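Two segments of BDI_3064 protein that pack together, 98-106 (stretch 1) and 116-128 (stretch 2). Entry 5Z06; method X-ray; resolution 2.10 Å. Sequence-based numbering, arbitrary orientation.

Stretch 1 (98-106) NAAALPNIA
Stretch 2 116-128: QYLNLRNYLKDTR

A short antiparallel pairing often fixes the register of two segments, leaving side-chain rotamers to complete the fit; residues 98-106 and 116-128 of the BDI_3064 protein illustrate the principle. Each segment joins a 3-10 turn (99-101 and 120-122) to extended chain (104-106 and 118-119), and because the strands run antiparallel, the two turns meet at one end of the contact.

Ile105 and Leu118 form the hydrogen-bonded pair, CA atoms 5.2 Å apart: Ile105 N donates to Leu118 O at 2.8 Å and Leu118 N to Ile105 O at 2.7 Å, the latter nearly straight at 170°. Asn104 faces Asn119 as a non-hydrogen-bonded pair, with CA atoms 4.5 Å apart. Leu120 N extends the ladder, donating to Pro103 O at 3.1 Å, just as its chain enters the 3-10 turn (phi/psi -69/-24).

Side chains alternate across this small sheet. On one face Asn104 (chi1 -65°, chi2 -21°) and Asn119 (chi1 -54°, chi2 126°) are both m, and their amides meet: Asn119 ND2 donates to Asn104 OD1 at 2.7 Å. The CA-to-CB bond of Asn119 points to the face it shares with Asn104, while the end of the side chain comes nearer to the partner segment, ND2 reaching Asn104 OD1. On the other face lie Ile105 (t, t) and Leu118 (m, t), with Ile105 CG2 4.3 Å from Leu118 CB. Leu120, chi1 t and chi2 p, places CD1 4.3 Å from Ile105 CG2 and CD2 4.0 Å from Pro103 CD, so its two methyls touch different neighbours.

Tyr117 (chi1 -80°, chi2 86°) lays its ring against the end of the first segment. Ala106 CB sits over one face, 3.3 Å from the ring centroid and 10° off the normal, a CH-pi contact, while Asn104 C lies at the edge, 3.7 Å from Tyr117 CD2.

At the turns, Leu102 (m, t) sends CD1 to within 3.7 Å of Leu124 CD2; Leu124 itself is off-rotamer, with chi1 -135° and chi2 4°. Ala99 points toward the partner, its CB 3.9 Å from Arg121 CB and 4.1 Å from Thr127 CG2. Arg121 (p, t, m, chi4 179°) folds along the first turn, bringing NH1 to 3.5 Å from Ala100 CB and one guanidinium face over Ala100 N. That nitrogen already donates to Asn98 OD1 at 3.0 Å. One water links the turns, accepting from Arg121 N at 3.0 Å and donating weakly to Ala99 O at 3.4 Å and Leu102 O at 3.3 Å. The whole contact buries 728 Å², both sides summed.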

# COMPACT_ATOMS: atom_id res chain seq x y z
N ASN A 98 1.13 1.40 -43.85
CA ASN A 98 0.28 0.32 -44.26
C ASN A 98 -0.36 -0.29 -43.00
O ASN A 98 0.34 -0.84 -42.15
CB ASN A 98 1.12 -0.70 -45.04
CG ASN A 98 0.40 -2.01 -45.27
OD1 ASN A 98 -0.83 -2.08 -45.24
ND2 ASN A 98 1.18 -3.07 -45.51
N ALA A 99 -1.68 -0.17 -42.90
CA ALA A 99 -2.47 -0.79 -41.82
C ALA A 99 -2.14 -2.27 -41.55
O ALA A 99 -2.17 -2.71 -40.41
CB ALA A 99 -3.96 -0.63 -42.11
N ALA A 100 -1.81 -3.04 -42.58
CA ALA A 100 -1.43 -4.45 -42.40
C ALA A 100 -0.12 -4.67 -41.62
O ALA A 100 0.14 -5.77 -41.15
CB ALA A 100 -1.33 -5.14 -43.76
N ALA A 101 0.73 -3.65 -41.54
CA ALA A 101 2.01 -3.72 -40.81
C ALA A 101 1.81 -3.53 -39.30
O ALA A 101 2.69 -3.88 -38.51
CB ALA A 101 2.98 -2.68 -41.34
N LEU A 102 0.64 -2.99 -38.93
CA LEU A 102 0.19 -2.93 -37.54
C LEU A 102 0.22 -4.30 -36.90
O LEU A 102 0.15 -5.31 -37.62
CB LEU A 102 -1.22 -2.38 -37.41
CG LEU A 102 -1.47 -0.93 -37.76
CD1 LEU A 102 -2.97 -0.71 -37.82
CD2 LEU A 102 -0.83 -0.02 -36.72
N PRO A 103 0.30 -4.35 -35.56
CA PRO A 103 0.48 -5.64 -34.92
C PRO A 103 -0.75 -6.54 -34.96
O PRO A 103 -1.87 -6.08 -35.13
CB PRO A 103 0.84 -5.26 -33.47
CG PRO A 103 1.25 -3.83 -33.52
CD PRO A 103 0.40 -3.24 -34.58
N ASN A 104 -0.50 -7.83 -34.84
CA ASN A 104 -1.53 -8.76 -34.45
C ASN A 104 -1.61 -8.73 -32.92
O ASN A 104 -0.62 -8.46 -32.23
CB ASN A 104 -1.25 -10.18 -34.93
CG ASN A 104 -1.26 -10.30 -36.46
OD1 ASN A 104 -1.84 -9.46 -37.17
ND2 ASN A 104 -0.61 -11.33 -36.96
N ILE A 105 -2.80 -9.00 -32.42
CA ILE A 105 -3.10 -8.82 -31.03
C ILE A 105 -3.91 -10.00 -30.54
O ILE A 105 -4.79 -10.48 -31.23
CB ILE A 105 -3.83 -7.48 -30.76
CG1 ILE A 105 -4.22 -7.35 -29.29
CG2 ILE A 105 -5.06 -7.31 -31.64
CD1 ILE A 105 -4.52 -5.92 -28.91
N ALA A 106 -3.60 -10.41 -29.32
CA ALA A 106 -4.14 -11.57 -28.68
C ALA A 106 -4.16 -11.30 -27.19
O ALA A 106 -3.71 -10.25 -26.71
CB ALA A 106 -3.30 -12.79 -28.98
N GLN A 116 -6.59 -16.67 -30.03
CA GLN A 116 -6.24 -16.38 -31.41
C GLN A 116 -5.83 -14.90 -31.53
O GLN A 116 -6.29 -14.03 -30.76
CB GLN A 116 -7.40 -16.71 -32.35
CG GLN A 116 -8.60 -15.77 -32.22
CD GLN A 116 -9.92 -16.39 -32.66
OE1 GLN A 116 -10.33 -17.44 -32.16
NE2 GLN A 116 -10.62 -15.73 -33.58
N TYR A 117 -4.93 -14.64 -32.48
CA TYR A 117 -4.49 -13.29 -32.81
C TYR A 117 -5.41 -12.66 -33.84
O TYR A 117 -5.80 -13.29 -34.81
CB TYR A 117 -3.06 -13.30 -33.35
CG TYR A 117 -2.02 -13.40 -32.28
CD1 TYR A 117 -1.63 -14.65 -31.79
CD2 TYR A 117 -1.43 -12.24 -31.73
CE1 TYR A 117 -0.67 -14.75 -30.79
CE2 TYR A 117 -0.47 -12.34 -30.73
CZ TYR A 117 -0.10 -13.60 -30.26
OH TYR A 117 0.84 -13.75 -29.28
N LEU A 118 -5.72 -11.39 -33.63
CA LEU A 118 -6.51 -10.61 -34.53
C LEU A 118 -5.61 -9.55 -35.11
O LEU A 118 -4.70 -9.09 -34.44
CB LEU A 118 -7.65 -9.96 -33.78
CG LEU A 118 -8.60 -10.92 -33.07
CD1 LEU A 118 -9.51 -10.13 -32.15
CD2 LEU A 118 -9.40 -11.73 -34.09
N ASN A 119 -5.88 -9.15 -36.35
CA ASN A 119 -5.17 -8.07 -37.00
C ASN A 119 -5.73 -6.80 -36.41
O ASN A 119 -6.94 -6.60 -36.41
CB ASN A 119 -5.38 -8.06 -38.52
CG ASN A 119 -5.05 -9.38 -39.18
OD1 ASN A 119 -5.87 -9.95 -39.89
ND2 ASN A 119 -3.85 -9.87 -38.95
N LEU A 120 -4.85 -5.94 -35.92
CA LEU A 120 -5.28 -4.72 -35.27
C LEU A 120 -5.92 -3.73 -36.24
O LEU A 120 -6.73 -2.89 -35.81
CB LEU A 120 -4.11 -4.09 -34.50
CG LEU A 120 -4.39 -2.87 -33.60
CD1 LEU A 120 -5.52 -3.13 -32.62
CD2 LEU A 120 -3.12 -2.48 -32.86
N ARG A 121 -5.56 -3.84 -37.52
CA ARG A 121 -6.14 -3.03 -38.61
C ARG A 121 -7.67 -3.11 -38.70
O ARG A 121 -8.34 -2.13 -39.05
CB ARG A 121 -5.55 -3.45 -39.97
CG ARG A 121 -6.06 -4.79 -40.52
CD ARG A 121 -5.50 -5.12 -41.89
NE ARG A 121 -5.75 -4.03 -42.83
CZ ARG A 121 -5.37 -4.02 -44.11
NH1 ARG A 121 -4.73 -5.05 -44.65
NH2 ARG A 121 -5.65 -2.96 -44.85
N ASN A 122 -8.20 -4.29 -38.36
CA ASN A 122 -9.65 -4.54 -38.40
C ASN A 122 -10.47 -3.76 -37.40
O ASN A 122 -11.69 -3.76 -37.51
CB ASN A 122 -9.91 -6.02 -38.19
CG ASN A 122 -9.32 -6.86 -39.28
OD1 ASN A 122 -9.12 -6.38 -40.37
ND2 ASN A 122 -9.01 -8.09 -38.98
N TYR A 123 -9.82 -3.12 -36.42
CA TYR A 123 -10.49 -2.33 -35.39
C TYR A 123 -10.06 -0.89 -35.37
O TYR A 123 -10.35 -0.16 -34.41
CB TYR A 123 -10.23 -2.96 -34.03
CG TYR A 123 -10.57 -4.40 -34.03
CD1 TYR A 123 -11.88 -4.81 -33.90
CD2 TYR A 123 -9.60 -5.36 -34.26
CE1 TYR A 123 -12.22 -6.15 -33.93
CE2 TYR A 123 -9.92 -6.70 -34.30
CZ TYR A 123 -11.24 -7.08 -34.13
OH TYR A 123 -11.56 -8.41 -34.15
N LEU A 124 -9.39 -0.47 -36.43
CA LEU A 124 -8.86 0.86 -36.58
C LEU A 124 -9.56 1.41 -37.81
O LEU A 124 -9.22 1.09 -38.94
CB LEU A 124 -7.34 0.76 -36.76
CG LEU A 124 -6.36 1.68 -36.01
CD1 LEU A 124 -6.98 2.61 -35.00
CD2 LEU A 124 -5.29 0.82 -35.35
N LYS A 125 -10.60 2.20 -37.58
CA LYS A 125 -11.32 2.86 -38.67
C LYS A 125 -10.32 3.75 -39.40
O LYS A 125 -10.13 3.66 -40.60
CB LYS A 125 -12.49 3.71 -38.14
CG LYS A 125 -13.78 3.60 -38.94
CD LYS A 125 -14.43 4.96 -39.13
CE LYS A 125 -15.77 4.87 -39.85
NZ LYS A 125 -16.92 4.82 -38.89
N ASP A 126 -9.65 4.58 -38.61
CA ASP A 126 -8.83 5.67 -39.07
C ASP A 126 -7.37 5.38 -38.66
O ASP A 126 -7.06 5.31 -37.47
CB ASP A 126 -9.38 6.93 -38.39
CG ASP A 126 -8.70 8.19 -38.82
OD1 ASP A 126 -7.69 8.12 -39.55
OD2 ASP A 126 -9.19 9.26 -38.42
N THR A 127 -6.49 5.21 -39.65
CA THR A 127 -5.05 5.05 -39.42
C THR A 127 -4.23 6.34 -39.68
O THR A 127 -3.02 6.28 -39.91
CB THR A 127 -4.49 3.91 -40.30
OG1 THR A 127 -4.79 4.18 -41.67
CG2 THR A 127 -5.11 2.58 -39.90
N ARG A 128 -4.87 7.50 -39.62
CA ARG A 128 -4.14 8.76 -39.67
C ARG A 128 -3.18 8.84 -38.48
O ARG A 128 -3.59 8.57 -37.35
CB ARG A 128 -5.08 9.96 -39.61
CG ARG A 128 -5.58 10.45 -40.96
CD ARG A 128 -7.04 10.94 -41.00
NE ARG A 128 -7.73 11.17 -39.72
CZ ARG A 128 -7.36 12.03 -38.76
NH1 ARG A 128 -6.27 12.79 -38.87
NH2 ARG A 128 -8.10 12.12 -37.65
O HOH W 1 -3.07 -5.30 -38.35